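Local coordinates for protein aldolase (Klebsiella pneumoniae, PDB 6VOQ) that binds a zinc ion and belongs to the class II aldolase and adducin family of AraD-like proteins, assembling from four copies of its chain, at residues A[8-12]-A[52-57]; A[28-34]-A[90-96]; A[40-45]-A[70-76]. All blocks are in the same frame, centred on the assembly; numbering follows the deposited sequence.

Interaction 1: A[8-12]-A[52-57]; sequences REEMV and LQAQRL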
# COMPACT_ATOMS: atom_id res chain seq x y z
N ARG A 8 -17.66 -17.79 -13.56
CA ARG A 8 -16.87 -18.38 -12.49
C ARG A 8 -15.44 -17.91 -12.56
O ARG A 8 -14.82 -17.57 -11.55
CB ARG A 8 -16.94 -19.91 -12.57
CG ARG A 8 -18.27 -20.48 -12.15
CD ARG A 8 -18.29 -21.99 -12.20
NE ARG A 8 -19.60 -22.52 -11.84
CZ ARG A 8 -19.95 -22.92 -10.62
NH1 ARG A 8 -19.08 -22.89 -9.62
NH2 ARG A 8 -21.18 -23.37 -10.42
N GLU A 9 -14.89 -17.86 -13.77
CA GLU A 9 -13.54 -17.37 -14.00
C GLU A 9 -13.37 -15.92 -13.56
O GLU A 9 -12.43 -15.61 -12.81
CB GLU A 9 -13.23 -17.54 -15.49
CG GLU A 9 -11.80 -17.31 -15.93
CD GLU A 9 -10.74 -17.86 -14.97
OE1 GLU A 9 -9.63 -17.29 -14.99
OE2 GLU A 9 -10.98 -18.86 -14.26
N GLU A 10 -14.27 -15.04 -14.00
CA GLU A 10 -14.23 -13.63 -13.62
C GLU A 10 -14.27 -13.45 -12.11
O GLU A 10 -13.59 -12.58 -11.56
CB GLU A 10 -15.39 -12.89 -14.28
CG GLU A 10 -15.48 -11.42 -13.93
CD GLU A 10 -14.96 -10.55 -15.06
OE1 GLU A 10 -15.62 -9.55 -15.41
OE2 GLU A 10 -13.88 -10.89 -15.61
N MET A 11 -15.09 -14.26 -11.42
CA MET A 11 -15.21 -14.12 -9.98
C MET A 11 -13.90 -14.46 -9.28
O MET A 11 -13.47 -13.73 -8.38
CB MET A 11 -16.34 -15.01 -9.46
CG MET A 11 -16.51 -14.95 -7.96
SD MET A 11 -18.15 -15.46 -7.43
CE MET A 11 -19.10 -14.11 -8.12
N VAL A 12 -13.25 -15.55 -9.68
CA VAL A 12 -11.95 -15.90 -9.12
C VAL A 12 -10.92 -14.80 -9.39
O VAL A 12 -10.19 -14.38 -8.48
CB VAL A 12 -11.47 -17.25 -9.68
CG1 VAL A 12 -10.05 -17.58 -9.21
CG2 VAL A 12 -12.44 -18.36 -9.30
N LEU A 52 -9.89 -18.37 -4.26
CA LEU A 52 -11.14 -18.93 -4.75
C LEU A 52 -10.89 -20.05 -5.76
O LEU A 52 -9.88 -20.07 -6.47
CB LEU A 52 -12.00 -17.84 -5.39
CG LEU A 52 -12.51 -16.76 -4.44
CD1 LEU A 52 -13.35 -15.73 -5.19
CD2 LEU A 52 -13.29 -17.38 -3.29
N GLN A 53 -11.82 -21.00 -5.81
CA GLN A 53 -11.79 -22.11 -6.76
C GLN A 53 -13.04 -22.04 -7.62
O GLN A 53 -14.16 -22.19 -7.11
CB GLN A 53 -11.70 -23.46 -6.05
CG GLN A 53 -10.65 -23.52 -4.95
CD GLN A 53 -9.42 -24.33 -5.37
OE1 GLN A 53 -9.53 -25.46 -5.84
NE2 GLN A 53 -8.24 -23.74 -5.18
N ALA A 54 -12.85 -21.80 -8.92
CA ALA A 54 -13.98 -21.65 -9.84
C ALA A 54 -14.96 -22.80 -9.69
O ALA A 54 -16.18 -22.61 -9.66
CB ALA A 54 -13.47 -21.58 -11.27
N GLN A 55 -14.43 -24.00 -9.57
CA GLN A 55 -15.22 -25.20 -9.56
C GLN A 55 -16.12 -25.33 -8.35
O GLN A 55 -17.14 -26.02 -8.45
CB GLN A 55 -14.26 -26.38 -9.65
CG GLN A 55 -14.00 -26.75 -11.08
CD GLN A 55 -15.33 -26.84 -11.82
OE1 GLN A 55 -15.97 -27.90 -11.88
NE2 GLN A 55 -15.82 -25.68 -12.29
N ARG A 56 -15.81 -24.66 -7.24
CA ARG A 56 -16.53 -24.85 -5.99
C ARG A 56 -17.26 -23.60 -5.54
O ARG A 56 -17.80 -23.57 -4.42
CB ARG A 56 -15.54 -25.33 -4.93
CG ARG A 56 -15.20 -26.80 -5.10
CD ARG A 56 -13.84 -27.14 -4.53
NE ARG A 56 -13.67 -26.57 -3.20
CZ ARG A 56 -14.07 -27.15 -2.07
NH1 ARG A 56 -14.67 -28.34 -2.12
NH2 ARG A 56 -13.87 -26.55 -0.91
N LEU A 57 -17.33 -22.57 -6.38
CA LEU A 57 -18.12 -21.40 -6.05
C LEU A 57 -19.58 -21.81 -5.86
O LEU A 57 -20.10 -22.67 -6.58
CB LEU A 57 -17.99 -20.34 -7.14
CG LEU A 57 -16.60 -19.76 -7.37
CD1 LEU A 57 -16.56 -19.08 -8.72
CD2 LEU A 57 -16.20 -18.78 -6.27
O HOH W 1 -21.36 -24.65 -8.04
O HOH W 2 -9.34 -15.86 -6.06

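Interaction 2: A[28-34]-A[90-96]; sequences AGNLSLL and KAIVHLH. With ZN (zinc ion), chain B.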
# COMPACT_ATOMS: atom_id res chain seq x y z
N ALA A 28 -12.45 -11.75 5.02
CA ALA A 28 -13.51 -10.77 4.84
C ALA A 28 -13.87 -10.58 3.37
O ALA A 28 -13.00 -10.58 2.50
CB ALA A 28 -13.11 -9.42 5.44
N GLY A 29 -15.16 -10.41 3.12
CA GLY A 29 -15.64 -10.05 1.80
C GLY A 29 -16.30 -11.21 1.09
O GLY A 29 -16.03 -12.38 1.36
N ASN A 30 -17.19 -10.88 0.17
CA ASN A 30 -17.82 -11.89 -0.67
C ASN A 30 -18.31 -11.24 -1.95
O ASN A 30 -18.54 -10.03 -2.01
CB ASN A 30 -18.96 -12.59 0.07
CG ASN A 30 -19.78 -11.64 0.90
OD1 ASN A 30 -20.66 -10.95 0.39
ND2 ASN A 30 -19.49 -11.60 2.20
N LEU A 31 -18.43 -12.05 -2.99
CA LEU A 31 -18.87 -11.62 -4.30
C LEU A 31 -20.07 -12.45 -4.71
O LEU A 31 -20.17 -13.63 -4.35
CB LEU A 31 -17.75 -11.75 -5.36
CG LEU A 31 -16.35 -11.27 -4.93
CD1 LEU A 31 -15.27 -11.63 -5.95
CD2 LEU A 31 -16.34 -9.77 -4.67
N SER A 32 -21.00 -11.83 -5.43
CA SER A 32 -22.08 -12.59 -6.06
C SER A 32 -22.40 -12.00 -7.43
O SER A 32 -22.14 -10.82 -7.69
CB SER A 32 -23.34 -12.61 -5.18
OG SER A 32 -23.98 -11.34 -5.13
N LEU A 33 -22.97 -12.83 -8.30
CA LEU A 33 -23.42 -12.37 -9.60
C LEU A 33 -24.56 -13.27 -10.09
O LEU A 33 -24.59 -14.47 -9.79
CB LEU A 33 -22.28 -12.34 -10.63
CG LEU A 33 -21.51 -13.64 -10.95
CD1 LEU A 33 -22.22 -14.47 -12.00
CD2 LEU A 33 -20.10 -13.32 -11.42
N LEU A 34 -25.48 -12.67 -10.84
CA LEU A 34 -26.60 -13.41 -11.40
C LEU A 34 -26.14 -14.27 -12.57
O LEU A 34 -25.47 -13.79 -13.49
CB LEU A 34 -27.69 -12.45 -11.87
CG LEU A 34 -28.76 -12.14 -10.83
CD1 LEU A 34 -29.76 -11.13 -11.37
CD2 LEU A 34 -29.45 -13.43 -10.39
N LYS A 90 -27.00 -6.99 -11.26
CA LYS A 90 -26.54 -8.27 -11.78
C LYS A 90 -25.35 -8.83 -11.02
O LYS A 90 -24.94 -9.97 -11.29
CB LYS A 90 -26.17 -8.14 -13.26
CG LYS A 90 -27.25 -7.51 -14.13
CD LYS A 90 -28.51 -8.36 -14.14
CE LYS A 90 -29.57 -7.77 -15.07
NZ LYS A 90 -30.80 -8.61 -15.17
N ALA A 91 -24.78 -8.06 -10.09
CA ALA A 91 -23.59 -8.46 -9.36
C ALA A 91 -23.44 -7.54 -8.17
O ALA A 91 -23.78 -6.35 -8.23
CB ALA A 91 -22.33 -8.41 -10.23
N ILE A 92 -22.93 -8.11 -7.08
CA ILE A 92 -22.76 -7.41 -5.82
C ILE A 92 -21.36 -7.69 -5.31
O ILE A 92 -20.92 -8.85 -5.29
CB ILE A 92 -23.80 -7.84 -4.77
CG1 ILE A 92 -25.19 -7.35 -5.15
CG2 ILE A 92 -23.43 -7.28 -3.40
CD1 ILE A 92 -26.22 -7.68 -4.08
N VAL A 93 -20.67 -6.64 -4.90
CA VAL A 93 -19.36 -6.73 -4.26
C VAL A 93 -19.54 -6.26 -2.83
O VAL A 93 -20.00 -5.14 -2.59
CB VAL A 93 -18.31 -5.89 -5.01
CG1 VAL A 93 -17.07 -5.65 -4.14
CG2 VAL A 93 -17.94 -6.58 -6.30
N HIS A 94 -19.23 -7.12 -1.88
CA HIS A 94 -19.22 -6.74 -0.48
C HIS A 94 -17.81 -6.89 0.05
O HIS A 94 -17.21 -7.97 -0.04
CB HIS A 94 -20.18 -7.59 0.35
CG HIS A 94 -20.02 -7.37 1.82
ND1 HIS A 94 -20.15 -6.13 2.40
CD2 HIS A 94 -19.70 -8.23 2.81
CE1 HIS A 94 -19.94 -6.24 3.70
NE2 HIS A 94 -19.67 -7.50 3.98
N LEU A 95 -17.27 -5.81 0.60
CA LEU A 95 -15.93 -5.81 1.15
C LEU A 95 -15.95 -5.08 2.49
O LEU A 95 -16.86 -4.32 2.79
CB LEU A 95 -14.93 -5.11 0.23
CG LEU A 95 -14.70 -5.70 -1.14
CD1 LEU A 95 -13.93 -4.68 -1.93
CD2 LEU A 95 -13.92 -7.00 -1.02
N HIS A 96 -14.92 -5.34 3.29
CA HIS A 96 -14.61 -4.47 4.42
C HIS A 96 -13.47 -3.54 4.07
O HIS A 96 -12.51 -3.42 4.84
CB HIS A 96 -14.29 -5.30 5.67
CG HIS A 96 -15.36 -6.27 6.04
ND1 HIS A 96 -15.23 -7.13 7.11
CD2 HIS A 96 -16.57 -6.51 5.50
CE1 HIS A 96 -16.32 -7.87 7.20
NE2 HIS A 96 -17.15 -7.52 6.24
ZN ZN B . -19.16 -8.28 5.94
O HOH W 3 -24.22 -11.29 -13.91

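Interaction 3: A[40-45]-A[70-76]; sequences LLATPT and DKPSKEV. With ZN (zinc ion), chain B.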
# COMPACT_ATOMS: atom_id res chain seq x y z
N LEU A 40 -27.89 -17.50 -8.45
CA LEU A 40 -26.83 -16.65 -7.93
C LEU A 40 -25.54 -17.46 -7.81
O LEU A 40 -25.53 -18.52 -7.18
CB LEU A 40 -27.23 -16.07 -6.58
CG LEU A 40 -26.73 -14.67 -6.29
CD1 LEU A 40 -26.96 -13.80 -7.51
CD2 LEU A 40 -27.46 -14.14 -5.09
N LEU A 41 -24.47 -16.96 -8.42
CA LEU A 41 -23.13 -17.46 -8.17
C LEU A 41 -22.51 -16.62 -7.06
O LEU A 41 -22.60 -15.39 -7.09
CB LEU A 41 -22.29 -17.39 -9.45
CG LEU A 41 -20.85 -17.91 -9.37
CD1 LEU A 41 -20.84 -19.43 -9.36
CD2 LEU A 41 -20.00 -17.38 -10.54
N ALA A 42 -21.92 -17.27 -6.07
CA ALA A 42 -21.41 -16.54 -4.92
C ALA A 42 -20.16 -17.22 -4.38
O ALA A 42 -19.93 -18.41 -4.60
CB ALA A 42 -22.46 -16.42 -3.81
N THR A 43 -19.34 -16.43 -3.68
CA THR A 43 -18.15 -16.98 -3.05
C THR A 43 -18.54 -17.79 -1.81
O THR A 43 -19.45 -17.39 -1.07
CB THR A 43 -17.17 -15.86 -2.67
OG1 THR A 43 -17.79 -14.95 -1.76
CG2 THR A 43 -16.74 -15.08 -3.89
N PRO A 44 -17.90 -18.92 -1.57
CA PRO A 44 -18.37 -19.82 -0.52
C PRO A 44 -18.02 -19.30 0.87
O PRO A 44 -17.28 -18.33 1.04
CB PRO A 44 -17.66 -21.14 -0.83
CG PRO A 44 -16.44 -20.74 -1.58
CD PRO A 44 -16.80 -19.51 -2.36
N THR A 45 -18.60 -19.96 1.87
CA THR A 45 -18.38 -19.59 3.26
C THR A 45 -16.92 -19.78 3.65
O THR A 45 -16.20 -20.61 3.09
CB THR A 45 -19.29 -20.43 4.17
OG1 THR A 45 -19.16 -19.99 5.52
CG2 THR A 45 -18.93 -21.91 4.08
N ASP A 70 -19.65 -25.21 -2.79
CA ASP A 70 -19.59 -25.15 -1.34
C ASP A 70 -20.75 -24.32 -0.81
O ASP A 70 -21.37 -23.55 -1.54
CB ASP A 70 -18.28 -24.51 -0.87
CG ASP A 70 -17.05 -25.30 -1.28
OD1 ASP A 70 -17.17 -26.50 -1.65
OD2 ASP A 70 -15.95 -24.71 -1.20
N LYS A 71 -21.02 -24.48 0.49
CA LYS A 71 -22.11 -23.72 1.09
C LYS A 71 -21.80 -22.23 0.92
O LYS A 71 -20.64 -21.83 1.05
CB LYS A 71 -22.30 -24.09 2.57
CG LYS A 71 -23.54 -23.43 3.23
CD LYS A 71 -24.86 -24.16 2.89
CE LYS A 71 -26.11 -23.32 3.27
NZ LYS A 71 -26.72 -23.75 4.57
N PRO A 72 -22.78 -21.41 0.55
CA PRO A 72 -22.50 -20.00 0.30
C PRO A 72 -22.07 -19.27 1.56
O PRO A 72 -22.33 -19.70 2.69
CB PRO A 72 -23.84 -19.46 -0.22
CG PRO A 72 -24.86 -20.40 0.33
CD PRO A 72 -24.19 -21.74 0.28
N SER A 73 -21.41 -18.14 1.35
CA SER A 73 -21.16 -17.19 2.42
C SER A 73 -22.45 -16.87 3.15
O SER A 73 -23.51 -16.75 2.53
CB SER A 73 -20.54 -15.92 1.85
OG SER A 73 -20.30 -14.97 2.88
N LYS A 74 -22.37 -16.75 4.47
CA LYS A 74 -23.56 -16.37 5.24
C LYS A 74 -24.06 -14.97 4.87
O LYS A 74 -25.26 -14.70 5.02
CB LYS A 74 -23.25 -16.46 6.73
CG LYS A 74 -22.65 -17.79 7.12
CD LYS A 74 -22.22 -17.84 8.56
CE LYS A 74 -23.27 -18.53 9.41
NZ LYS A 74 -22.99 -18.40 10.86
N GLU A 75 -23.20 -14.10 4.36
CA GLU A 75 -23.63 -12.76 3.99
C GLU A 75 -24.36 -12.72 2.65
O GLU A 75 -24.90 -11.67 2.29
CB GLU A 75 -22.43 -11.82 3.97
CG GLU A 75 -21.71 -11.79 5.30
CD GLU A 75 -20.66 -10.72 5.38
OE1 GLU A 75 -20.94 -9.66 5.98
OE2 GLU A 75 -19.55 -10.94 4.84
N VAL A 76 -24.40 -13.84 1.92
CA VAL A 76 -25.17 -13.91 0.69
C VAL A 76 -26.65 -13.70 0.97
O VAL A 76 -27.40 -13.29 0.08
CB VAL A 76 -24.90 -15.25 -0.03
CG1 VAL A 76 -25.78 -15.43 -1.26
CG2 VAL A 76 -23.42 -15.34 -0.42
ZN ZN B . -19.16 -8.28 5.94

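Interaction 1: A[8-12]-A[52-57]
This is a helix-to-loop contact at one edge of the subunit. One face of helix 4-20 packs against the loop that joins strand 40-42 to strand 58-60. The polar part centres on Arg8. Its extended side chain runs alongside the short 3-10 turn 54-56. Arg8 NH1 donates to Ala54 O at 2.9 Å and to Leu57 O at 3.2 Å, so one nitrogen bonds the first residue of the turn and the residue just after it. A water links Arg8 NH2 (2.7 Å) to Leu57 O (2.8 Å). Arg8 also forms a salt bridge with Glu4, one helical turn earlier. The apolar part lies further along the helix. Val12 CG2 sits 3.9 Å from Ala54 CB and 4.0 Å from Leu52 CB. Met11 SD lies 4.0 Å from Leu57 CD2, and Met11 CG 4.3 Å from Leu52 CD1. A second water joins Val12 O (3.0 Å) to Leu52 N (3.1 Å). Met11 and Leu57 are buried, and both also touch Leu41 of the central sheet. The contact fixes the connection between strands 40-42 and 58-60 against helix 4-20, which covers the central sheet of an AraD-like alpha/beta fold.

Interaction 2: A[28-34]-A[90-96]
One zinc ligand, His94, ends strand 91-94, and a second, His96, follows in the loop just after. His94 NE2 and His96 NE2 each bind the metal at 2.2 Å; Glu75 and His161 complete the site. Ala28 CB lies over the His96 ring, 4.0 Å from its centroid, a CH-pi contact. Gly29 has a positive phi, and a CB there would crowd His94 O and Leu95 CD2. The axes of strands 30-34 and 91-94 approach to 4.6 Å and run antiparallel at 175°. Asn30-His94 and Ser32-Ile92 are hydrogen-bonded pairs, with N-O distances from 2.9 Å (Asn30 N to His94 O) to 3.0 Å (Ser32 N to Ile92 O). Leu34 N adds a bond to Lys90 O at 2.8 Å. The pair is central in the sheet, between strands 40-42 and 162-167. Leu31 and Leu33 face helix 4-20, and Val93 on that same face meets helix 170-190. On the other face, Ser32, Ile92 and His94 meet helix 76-83; Ser32 OG hydrogen-bonds His79, and His94 ND1 Pro163 O.

Interaction 3: A[40-45]-A[70-76]
A single beta bridge, Pro44 with Pro72, joins the end of strand 40-42 to the loop that leads into helix 76-83. This loop belongs to the zinc site of the AraD-like fold, because it carries the metal ligand Glu75.

Two backbone hydrogen bonds make the bridge. Ser73 N donates to Thr43 O at 3.2 Å, and Thr45 N donates to Lys71 O at 2.9 Å. They lie on either side of the proline pair, whose CA atoms are 4.2 Å apart. The bonds come from the flanking residues, so the lack of an amide hydrogen on either proline costs the bridge nothing.

Apolar contacts extend the join at the Val76 end. Ala42 CB meets Val76 CG2 at 3.7 Å, and Leu40 CD2 is 4.4 Å from Val76 CG1. This sets the start of the helix against the strand. At the other end, Pro44 CB makes a close van der Waals contact with Asp70 CB at 3.4 Å. The carboxylate of Asp70 forms a salt bridge with Arg56.

Turn and capping bonds shape the loop itself. Residues 73 to 76 form a type I turn, closed by Val76 N to Ser73 O at 3.1 Å. Ser73 OG accepts a weak capping bond from Glu75 N at 3.4 Å.

The metal bond comes last. Glu75 does not touch segment 40-45; its side chain leads to the zinc ion, which is also held by His94, His96 and His161. Glu75 OE1 binds the zinc ion at 2.2 Å.

From the N terminus, helix 4-20 comes first, and interaction 1 closes a loop from it to residues 52-57. Strand 30-34 begins within that loop and pairs with residues 90-96 in interaction 2. Segment 40-45 follows and meets residues 70-76 in interaction 3. Interaction 1 crosses both others along the chain, whereas interaction 3 falls wholly between the two segments of interaction 2. In space all three touch. Met11 packs on Leu31 and Leu33, and the pair Arg56-Asp70 joins interaction 1 to interaction 3. Strands 30-34 and 40-42 are sheet neighbours. Together the contacts join helix 4-20, the sheet and the zinc site, which interactions 2 and 3 share.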